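Local coordinates for protein possible HxlR family transcriptional factor (Thermoplasma volcanium, PDB 3DF8) that probably binds DNA and regulates transcription as a winged helix-turn-helix protein of the HxlR family, seen here as a dimer, at residues Y83-E87 and K88-V92; H22-K26 and K27-L31; I33-L36 and G37-S40; S95-P98 and L99-Y102. All blocks are in the same frame, centred on the assembly; numbering follows the deposited sequence.

Contact 1 of 4, residues Y83-E87 and K88-V92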
loop_
_atom_site.group_PDB
_atom_site.type_symbol
_atom_site.label_atom_id
_atom_site.label_comp_id
_atom_site.label_asym_id
_atom_site.label_seq_id
_atom_site.Cartn_x
_atom_site.Cartn_y
_atom_site.Cartn_z
ATOM N N TYR A 83 8.720 -4.048 20.349
ATOM C CA TYR A 83 8.742 -4.354 18.924
ATOM C C TYR A 83 9.450 -3.196 18.211
ATOM O O TYR A 83 9.398 -2.039 18.636
ATOM C CB TYR A 83 7.288 -4.512 18.410
ATOM C CG TYR A 83 6.458 -5.584 19.163
ATOM C CD1 TYR A 83 6.324 -6.871 18.644
ATOM C CD2 TYR A 83 5.857 -5.310 20.401
ATOM C CE1 TYR A 83 5.577 -7.876 19.355
ATOM C CE2 TYR A 83 5.123 -6.304 21.109
ATOM C CZ TYR A 83 5.010 -7.565 20.568
ATOM O OH TYR A 83 4.298 -8.511 21.282
ATOM N N ALA A 84 10.103 -3.535 17.114
ATOM C CA ALA A 84 10.792 -2.554 16.318
ATOM C C ALA A 84 10.868 -3.069 14.887
ATOM O O ALA A 84 10.831 -4.275 14.622
ATOM C CB ALA A 84 12.224 -2.323 16.851
ATOM N N LEU A 85 11.020 -2.136 13.967
ATOM C CA LEU A 85 11.281 -2.500 12.578
ATOM C C LEU A 85 12.722 -3.021 12.441
ATOM O O LEU A 85 13.681 -2.504 13.069
ATOM C CB LEU A 85 11.114 -1.256 11.717
ATOM C CG LEU A 85 9.677 -0.736 11.629
ATOM C CD1 LEU A 85 9.751 0.560 10.862
ATOM C CD2 LEU A 85 8.766 -1.751 10.916
ATOM N N THR A 86 12.885 -4.028 11.593
ATOM C CA THR A 86 14.211 -4.434 11.140
ATOM C C THR A 86 14.722 -3.441 10.090
ATOM O O THR A 86 13.992 -2.518 9.671
ATOM C CB THR A 86 14.129 -5.821 10.479
ATOM O OG1 THR A 86 13.315 -5.703 9.309
ATOM C CG2 THR A 86 13.580 -6.885 11.456
ATOM N N GLU A 87 15.973 -3.606 9.645
ATOM C CA GLU A 87 16.492 -2.795 8.532
ATOM C C GLU A 87 15.555 -2.866 7.335
ATOM O O GLU A 87 15.224 -1.840 6.740
ATOM C CB GLU A 87 17.892 -3.260 8.116
ATOM C CG GLU A 87 18.441 -2.453 6.963
ATOM C CD GLU A 87 19.946 -2.530 6.832
ATOM O OE1 GLU A 87 20.596 -3.324 7.560
ATOM O OE2 GLU A 87 20.479 -1.782 5.985
ATOM N N LYS A 88 15.097 -4.070 6.996
ATOM C CA LYS A 88 14.112 -4.199 5.879
ATOM C C LYS A 88 12.795 -3.466 6.159
ATOM O O LYS A 88 12.267 -2.791 5.258
ATOM C CB LYS A 88 13.835 -5.654 5.514
ATOM C CG LYS A 88 15.043 -6.388 4.879
ATOM C CD LYS A 88 14.710 -7.839 4.725
ATOM C CE LYS A 88 15.846 -8.580 4.016
ATOM N NZ LYS A 88 15.611 -10.069 4.049
ATOM N N GLY A 89 12.276 -3.579 7.382
ATOM C CA GLY A 89 11.006 -2.909 7.736
ATOM C C GLY A 89 11.162 -1.396 7.631
ATOM O O GLY A 89 10.239 -0.689 7.152
HETATM N N MSE A 90 12.319 -0.897 8.059
HETATM C CA MSE A 90 12.576 0.555 7.967
HETATM C C MSE A 90 12.685 1.022 6.492
HETATM O O MSE A 90 12.181 2.097 6.118
HETATM C CB MSE A 90 13.835 0.965 8.747
HETATM C CG MSE A 90 14.031 2.500 8.760
HETATM SE SE MSE A 90 12.542 3.495 9.633
HETATM C CE MSE A 90 12.769 2.777 11.406
ATOM N N ASN A 91 13.276 0.192 5.645
ATOM C CA ASN A 91 13.256 0.462 4.204
ATOM C C ASN A 91 11.842 0.526 3.630
ATOM O O ASN A 91 11.509 1.415 2.841
ATOM C CB ASN A 91 14.068 -0.593 3.456
ATOM C CG ASN A 91 15.549 -0.492 3.742
ATOM O OD1 ASN A 91 16.059 0.580 4.089
ATOM N ND2 ASN A 91 16.248 -1.599 3.606
ATOM N N VAL A 92 11.007 -0.436 3.984
ATOM C CA VAL A 92 9.594 -0.331 3.606
ATOM C C VAL A 92 8.968 0.991 4.108
ATOM O O VAL A 92 8.263 1.655 3.368
ATOM C CB VAL A 92 8.801 -1.549 4.152
ATOM C CG1 VAL A 92 7.241 -1.390 3.922
ATOM C CG2 VAL A 92 9.334 -2.880 3.498
HETATM O O HOH W 1 19.168 -2.537 3.727
#
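Thr86 caps the N-terminus of helix 87-108. Its OG1 accepts a hydrogen bond from Gly89 N at 3.1 Å, with an N-H...O angle of 162°. The torsion of Thr86 (chi1 64°) sets OG1 between its own backbone N and carbonyl carbon, facing the first turn. The same hydroxyl is hydrogen-bonded to Gly71 O. With alanine at Thr86, Gly89 N would probably lose its side-chain acceptor and Gly71 O this partner.

Backbone bonds then start the helix. Met90 N donates to Thr86 O at 2.8 Å, and Asn91 N donates to Glu87 O at 3.0 Å.

Glu87 and Asn91 lie side by side and point the same way, carboxylate and amide planes 61° apart. One water joins their ends. It donates to Glu87 OE2 at 2.7 Å and accepts from Asn91 ND2 at 3.1 Å. Asn91 ND2 is also bonded to Tyr102 OH of the second subunit.

The apolar contact is small. Leu85 CD1 meets the terminal CE of selenomethionine Met90 at 3.8 Å, the two side chains crossing at about a right angle.

Leu85 packs on Val73 of strand 73-77 and on Leu36 of helix 29-36, where the two-stranded wing passes into helix 87-108.

Contact 2 of 4, residues H22-K26 and K27-L31. With ACT (acetate ion), chain C.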
loop_
_atom_site.group_PDB
_atom_site.type_symbol
_atom_site.label_atom_id
_atom_site.label_comp_id
_atom_site.label_asym_id
_atom_site.label_seq_id
_atom_site.Cartn_x
_atom_site.Cartn_y
_atom_site.Cartn_z
ATOM N N HIS A 22 0.867 -8.768 -0.698
ATOM C CA HIS A 22 -0.350 -9.321 -0.104
ATOM C C HIS A 22 -0.459 -8.890 1.346
ATOM O O HIS A 22 -1.486 -8.342 1.781
ATOM C CB HIS A 22 -0.351 -10.867 -0.212
ATOM C CG HIS A 22 -1.546 -11.535 0.401
ATOM N ND1 HIS A 22 -2.747 -11.652 -0.262
ATOM C CD2 HIS A 22 -1.709 -12.169 1.586
ATOM C CE1 HIS A 22 -3.610 -12.311 0.497
ATOM N NE2 HIS A 22 -3.007 -12.631 1.629
ATOM N N LEU A 23 0.610 -9.122 2.093
ATOM C CA LEU A 23 0.623 -8.750 3.518
ATOM C C LEU A 23 0.483 -7.239 3.671
ATOM O O LEU A 23 -0.367 -6.759 4.447
ATOM C CB LEU A 23 1.920 -9.215 4.164
ATOM C CG LEU A 23 2.174 -8.741 5.603
ATOM C CD1 LEU A 23 0.990 -9.043 6.566
ATOM C CD2 LEU A 23 3.497 -9.344 6.109
ATOM N N LEU A 24 1.287 -6.510 2.902
ATOM C CA LEU A 24 1.286 -5.052 2.981
ATOM C C LEU A 24 -0.087 -4.431 2.756
ATOM O O LEU A 24 -0.391 -3.388 3.332
ATOM C CB LEU A 24 2.328 -4.456 2.035
ATOM C CG LEU A 24 3.605 -3.932 2.700
ATOM C CD1 LEU A 24 3.378 -2.497 3.128
ATOM C CD2 LEU A 24 4.119 -4.781 3.881
ATOM N N GLY A 25 -0.906 -5.084 1.950
ATOM C CA GLY A 25 -2.256 -4.588 1.665
ATOM C C GLY A 25 -3.321 -4.876 2.717
ATOM O O GLY A 25 -4.324 -4.168 2.782
ATOM N N LYS A 26 -3.122 -5.910 3.529
ATOM C CA LYS A 26 -4.092 -6.269 4.555
ATOM C C LYS A 26 -4.332 -5.084 5.497
ATOM O O LYS A 26 -3.389 -4.320 5.801
ATOM C CB LYS A 26 -3.593 -7.471 5.359
ATOM C CG LYS A 26 -3.578 -8.759 4.580
ATOM C CD LYS A 26 -3.192 -9.923 5.477
ATOM C CE LYS A 26 -2.700 -11.089 4.621
ATOM N NZ LYS A 26 -3.268 -12.405 5.068
ATOM N N LYS A 27 -5.578 -4.965 5.963
ATOM C CA LYS A 27 -5.994 -3.855 6.799
ATOM C C LYS A 27 -4.986 -3.654 7.937
ATOM O O LYS A 27 -4.619 -4.622 8.611
ATOM C CB LYS A 27 -7.407 -4.083 7.359
ATOM C CG LYS A 27 -7.982 -2.815 7.925
ATOM C CD LYS A 27 -9.464 -2.958 8.320
ATOM C CE LYS A 27 -9.964 -1.628 8.864
ATOM N NZ LYS A 27 -9.436 -0.491 8.019
ATOM N N TYR A 28 -4.547 -2.400 8.127
ATOM C CA TYR A 28 -3.639 -1.991 9.215
ATOM C C TYR A 28 -2.145 -2.202 9.001
ATOM O O TYR A 28 -1.346 -1.651 9.739
ATOM C CB TYR A 28 -4.054 -2.597 10.564
ATOM C CG TYR A 28 -5.459 -2.219 11.006
ATOM C CD1 TYR A 28 -6.458 -3.189 11.084
ATOM C CD2 TYR A 28 -5.776 -0.901 11.379
ATOM C CE1 TYR A 28 -7.730 -2.852 11.497
ATOM C CE2 TYR A 28 -7.048 -0.570 11.793
ATOM C CZ TYR A 28 -8.016 -1.549 11.853
ATOM O OH TYR A 28 -9.286 -1.241 12.281
ATOM N N THR A 29 -1.755 -3.013 8.024
ATOM C CA THR A 29 -0.321 -3.403 7.954
ATOM C C THR A 29 0.556 -2.196 7.726
ATOM O O THR A 29 1.582 -2.035 8.395
ATOM C CB THR A 29 -0.061 -4.496 6.900
ATOM O OG1 THR A 29 -0.885 -5.641 7.187
ATOM C CG2 THR A 29 1.449 -4.934 6.910
HETATM N N MSE A 30 0.140 -1.328 6.803
HETATM C CA MSE A 30 0.946 -0.130 6.503
HETATM C C MSE A 30 0.963 0.792 7.716
HETATM O O MSE A 30 1.996 1.410 8.045
HETATM C CB MSE A 30 0.448 0.584 5.245
HETATM C CG MSE A 30 0.727 -0.212 3.987
HETATM SE SE MSE A 30 0.110 0.709 2.369
HETATM C CE MSE A 30 -1.631 -0.206 2.246
ATOM N N LEU A 31 -0.162 0.869 8.410
ATOM C CA LEU A 31 -0.220 1.695 9.630
ATOM C C LEU A 31 0.673 1.112 10.735
ATOM O O LEU A 31 1.291 1.893 11.476
ATOM C CB LEU A 31 -1.635 1.830 10.118
ATOM C CG LEU A 31 -2.549 2.703 9.239
ATOM C CD1 LEU A 31 -3.995 2.588 9.778
ATOM C CD2 LEU A 31 -2.015 4.130 9.115
HETATM C C ACT C . -6.928 0.446 6.755
HETATM O O ACT C . -7.024 0.822 7.950
HETATM O OXT ACT C . -7.989 0.496 6.081
HETATM C CH3 ACT C . -5.638 -0.053 6.171
HETATM O O HOH W 2 -2.122 -2.041 5.009
#
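Thr29 turns its side chain back onto the end of helix 21-25. Its OG1 stands anti to its own carbonyl carbon (chi1 -57°). This puts the hydroxyl between two backbone carbonyls, 3.0 Å from Leu23 O and 3.2 Å from Lys26 O. The methyl CG2 faces the leucines instead. It lies 4.1 Å from Leu23 CD1, and the Leu23 side chain crosses the threonine at about a right angle.

Met30, a selenomethionine, sets its CG 3.4 Å from Leu24 O. The Leu24 side chain also crosses Thr29 and Met30, but it has two positions, so these touches are less certain.

The backbone between the helices is a type II beta turn from Lys26 to Thr29, closed by Thr29 N donating to Lys26 O at 3.1 Å. The turn links helices 21-25 and 29-36 of the HxlR-like winged helix-turn-helix fold. A water bridges the bend. It donates to Leu24 O and Lys26 O and accepts from Met30 N, so three backbone groups share it.

Lys27 CG lies 3.5 Å above one face of the Tyr28 ring, displaced toward its rim. The chain of Lys27 bends at its end, and Lys27 NZ donates to O of the acetate at 2.7 Å. The acetate probably came from the crystallisation liquor.

Met30 packs on Leu96 of helix 87-108. On helix 57-69, Thr29 and Lys26 touch Arg63.

Contact 3 of 4, residues I33-L36 and G37-S40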
loop_
_atom_site.group_PDB
_atom_site.type_symbol
_atom_site.label_atom_id
_atom_site.label_comp_id
_atom_site.label_asym_id
_atom_site.label_seq_id
_atom_site.Cartn_x
_atom_site.Cartn_y
_atom_site.Cartn_z
ATOM N N ILE A 33 3.485 -0.725 10.324
ATOM C CA ILE A 33 4.844 -0.335 9.895
ATOM C C ILE A 33 5.129 1.131 10.177
ATOM O O ILE A 33 6.191 1.471 10.664
ATOM C CB ILE A 33 5.100 -0.685 8.401
ATOM C CG1 ILE A 33 5.022 -2.223 8.237
ATOM C CG2 ILE A 33 6.402 -0.027 7.847
ATOM C CD1 ILE A 33 4.981 -2.721 6.765
ATOM N N SER A 34 4.164 1.993 9.860
ATOM C CA SER A 34 4.348 3.435 10.085
ATOM C C SER A 34 4.516 3.782 11.575
ATOM O O SER A 34 5.440 4.547 11.971
ATOM C CB SER A 34 3.147 4.161 9.503
ATOM O OG SER A 34 3.009 3.857 8.112
ATOM N N VAL A 35 3.655 3.244 12.423
ATOM C CA VAL A 35 3.733 3.643 13.839
ATOM C C VAL A 35 4.988 3.057 14.495
ATOM O O VAL A 35 5.528 3.651 15.408
ATOM C CB VAL A 35 2.432 3.372 14.663
ATOM C CG1 VAL A 35 1.265 4.197 14.117
ATOM C CG2 VAL A 35 2.089 1.863 14.738
ATOM N N LEU A 36 5.453 1.892 14.018
ATOM C CA LEU A 36 6.656 1.280 14.618
ATOM C C LEU A 36 7.898 2.152 14.440
ATOM O O LEU A 36 8.915 2.031 15.169
ATOM C CB LEU A 36 6.864 -0.151 14.092
ATOM C CG LEU A 36 6.070 -1.246 14.795
ATOM C CD1 LEU A 36 6.162 -2.567 14.070
ATOM C CD2 LEU A 36 6.493 -1.396 16.279
ATOM N N GLY A 37 7.817 3.054 13.471
ATOM C CA GLY A 37 8.887 4.035 13.235
ATOM C C GLY A 37 8.649 5.421 13.821
ATOM O O GLY A 37 9.404 6.335 13.520
ATOM N N ASN A 38 7.594 5.594 14.621
ATOM C CA ASN A 38 7.339 6.837 15.381
ATOM C C ASN A 38 8.182 6.889 16.663
ATOM O O ASN A 38 8.848 5.915 17.002
ATOM C CB ASN A 38 5.903 6.890 15.876
ATOM C CG ASN A 38 4.883 7.179 14.793
ATOM O OD1 ASN A 38 5.197 7.569 13.666
ATOM N ND2 ASN A 38 3.633 7.038 15.167
ATOM N N GLY A 39 8.120 7.999 17.401
ATOM C CA GLY A 39 8.821 8.105 18.714
ATOM C C GLY A 39 10.294 7.693 18.767
ATOM O O GLY A 39 10.947 7.530 17.724
ATOM N N SER A 40 10.816 7.501 19.986
ATOM C CA SER A 40 12.274 7.372 20.201
ATOM C C SER A 40 12.717 6.070 20.879
ATOM O O SER A 40 13.895 5.904 21.233
ATOM C CB SER A 40 12.773 8.525 21.065
ATOM O OG SER A 40 11.831 9.576 21.095
#
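Val35 and Asn38 meet where helix 29-36 gives way to the following loop. Two backbone hydrogen bonds make the turn. Asn38 N donates to Val35 O at 2.9 Å, and Gly37 N donates to Ser34 O at 3.2 Å. Each donor sits well above the plane of the carbonyl, 64° and 61° out of it. Both bonds run from residue i+3 back to residue i, the spacing of a 3-10 turn. Val35 O also accepts from Gln43 NE2, and Ser34 O from Arg93 NE.

The helix 29-36 belongs to the HxlR-like winged helix-turn-helix fold, and the loop leads on to helix 45-50.

Side-chain packing is light. The Asn38 amide folds back beside the helix, its CG anti to its own carbonyl carbon (chi1 -74°). Its ND2 lies 3.6 Å from Val35 CA.

The polar end of Asn38 serves the dimer. OD1 accepts from Arg6 N of the second subunit, and ND2 donates to Met4 O of that same subunit. A leucine in its place would probably leave both of these backbone groups without their mates and weaken the hold on that N-terminal strand. Ser34 OG is bonded to Met30 O within its own helix, and Leu5 of the second subunit packs on Ser34 and Val35.

Contact 4 of 4, residues S95-P98 and L99-Y102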
loop_
_atom_site.group_PDB
_atom_site.type_symbol
_atom_site.label_atom_id
_atom_site.label_comp_id
_atom_site.label_asym_id
_atom_site.label_seq_id
_atom_site.Cartn_x
_atom_site.Cartn_y
_atom_site.Cartn_z
ATOM N N SER A 95 9.813 4.010 2.025
ATOM C CA SER A 95 9.058 4.136 0.771
ATOM C C SER A 95 7.575 4.369 0.982
ATOM O O SER A 95 6.898 4.891 0.106
ATOM C CB SER A 95 9.277 2.929 -0.138
ATOM O OG SER A 95 10.646 2.638 -0.245
ATOM N N LEU A 96 7.063 4.003 2.154
ATOM C CA LEU A 96 5.669 4.161 2.455
ATOM C C LEU A 96 5.271 5.588 2.758
ATOM O O LEU A 96 4.171 5.993 2.380
ATOM C CB LEU A 96 5.327 3.284 3.666
ATOM C CG LEU A 96 3.972 2.722 3.982
ATOM C CD1 LEU A 96 3.296 2.138 2.701
ATOM C CD2 LEU A 96 4.136 1.639 5.103
HETATM N N MSE A 97 6.141 6.355 3.433
HETATM C CA MSE A 97 5.714 7.662 3.972
HETATM C C MSE A 97 5.237 8.654 2.893
HETATM O O MSE A 97 4.226 9.308 3.102
HETATM C CB MSE A 97 6.747 8.267 4.926
HETATM C CG MSE A 97 7.034 7.415 6.176
HETATM SE SE MSE A 97 5.489 6.473 7.001
HETATM C CE MSE A 97 4.596 8.006 7.632
ATOM N N PRO A 98 5.936 8.762 1.744
ATOM C CA PRO A 98 5.382 9.691 0.742
ATOM C C PRO A 98 3.997 9.301 0.226
ATOM O O PRO A 98 3.159 10.189 -0.065
ATOM C CB PRO A 98 6.452 9.688 -0.370
ATOM C CG PRO A 98 7.741 9.232 0.328
ATOM C CD PRO A 98 7.207 8.168 1.287
ATOM N N LEU A 99 3.726 7.998 0.165
ATOM C CA LEU A 99 2.428 7.493 -0.253
ATOM C C LEU A 99 1.375 7.874 0.788
ATOM O O LEU A 99 0.322 8.440 0.429
ATOM C CB LEU A 99 2.474 5.987 -0.425
ATOM C CG LEU A 99 1.148 5.366 -0.804
ATOM C CD1 LEU A 99 0.615 5.868 -2.181
ATOM C CD2 LEU A 99 1.336 3.876 -0.768
ATOM N N LEU A 100 1.666 7.613 2.064
ATOM C CA LEU A 100 0.743 8.002 3.124
ATOM C C LEU A 100 0.526 9.522 3.228
ATOM O O LEU A 100 -0.609 9.967 3.460
ATOM C CB LEU A 100 1.111 7.354 4.468
ATOM C CG LEU A 100 1.033 5.810 4.444
ATOM C CD1 LEU A 100 1.354 5.263 5.836
ATOM C CD2 LEU A 100 -0.302 5.229 3.935
ATOM N N GLN A 101 1.596 10.311 3.055
ATOM C CA GLN A 101 1.486 11.740 3.013
ATOM C C GLN A 101 0.449 12.124 1.949
ATOM O O GLN A 101 -0.472 12.897 2.232
ATOM C CB GLN A 101 2.851 12.359 2.719
ATOM C CG GLN A 101 2.864 13.883 2.665
ATOM C CD GLN A 101 4.264 14.408 2.453
ATOM O OE1 GLN A 101 4.907 14.102 1.435
ATOM N NE2 GLN A 101 4.761 15.189 3.409
ATOM N N TYR A 102 0.583 11.553 0.748
ATOM C CA TYR A 102 -0.303 11.994 -0.329
ATOM C C TYR A 102 -1.727 11.528 -0.051
ATOM O O TYR A 102 -2.667 12.267 -0.295
ATOM C CB TYR A 102 0.127 11.535 -1.708
ATOM C CG TYR A 102 -0.736 12.185 -2.771
ATOM C CD1 TYR A 102 -0.818 13.572 -2.866
ATOM C CD2 TYR A 102 -1.468 11.424 -3.681
ATOM C CE1 TYR A 102 -1.610 14.204 -3.836
ATOM C CE2 TYR A 102 -2.275 12.051 -4.656
ATOM C CZ TYR A 102 -2.331 13.420 -4.738
ATOM O OH TYR A 102 -3.099 14.067 -5.697
HETATM O O HOH W 3 3.686 12.687 -0.811
#
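Leu96 swings its CG anti to its own backbone N (chi1 -154°), while Leu100 has CG anti to its carbonyl carbon (chi1 -63°). These torsions bring the two side chains together one turn apart, with Leu96 CG 4.1 Å from Leu100 CD1. The two side chains meet at a slant. Leu99 CD2 reaches to 4.3 Å from Leu96 CD1. Selenomethionine Met97 adds a looser touch, its SE 4.5 Å from Leu100 CD1.

The backbone keeps the helical pattern. Leu100 N donates to Leu96 O at 3.0 Å and Gln101 N to Met97 O at 2.8 Å. Pro98 has no N-H to give to the turn before, and the helix is kinked there. Its carbonyl has two partners. Tyr102 N donates to Pro98 O at 3.0 Å. A water donates both to Pro98 O, at 2.7 Å, and to Gln101 OE1, tying the end of that side chain to the backbone.

Leu96 and Leu100 pack on Ser34 of helix 29-36. Pro98, Met97 and Gln101 meet Tyr7 of the second subunit, and Tyr102 OH is bonded to Asn91 ND2 of that subunit. The helix packs with one side on its own domain and with another on the dimer partner, consistent with the C-terminal dimerisation helix of HxlR-like winged-helix proteins.

How the contacts relate
Helix 29-36 and helix 87-108 bring the four contacts together. Contact 2 leads into helix 29-36 and contact 3 lies toward its C-terminal end, their centres about 15 Å apart. Contact 1 holds the start of helix 87-108, and contact 4 lies further along it, about 16 Å away between centres. Leu85 CG of contact 1 packs on Leu36 CB of contact 3 at 3.8 Å, and Val92 CG1 on Ile33 CD1 at 3.9 Å. Met30 SE of contact 2 touches Leu96 CD1 of contact 4 at 3.5 Å. All four contacts touch the second subunit, and contacts 1 and 4 pair across the dimer. Lys27 of contact 2 holds an acetate, probably from the crystallisation liquor. A bound acetate also lies about 4 Å from the Met97 side chain of contact 4.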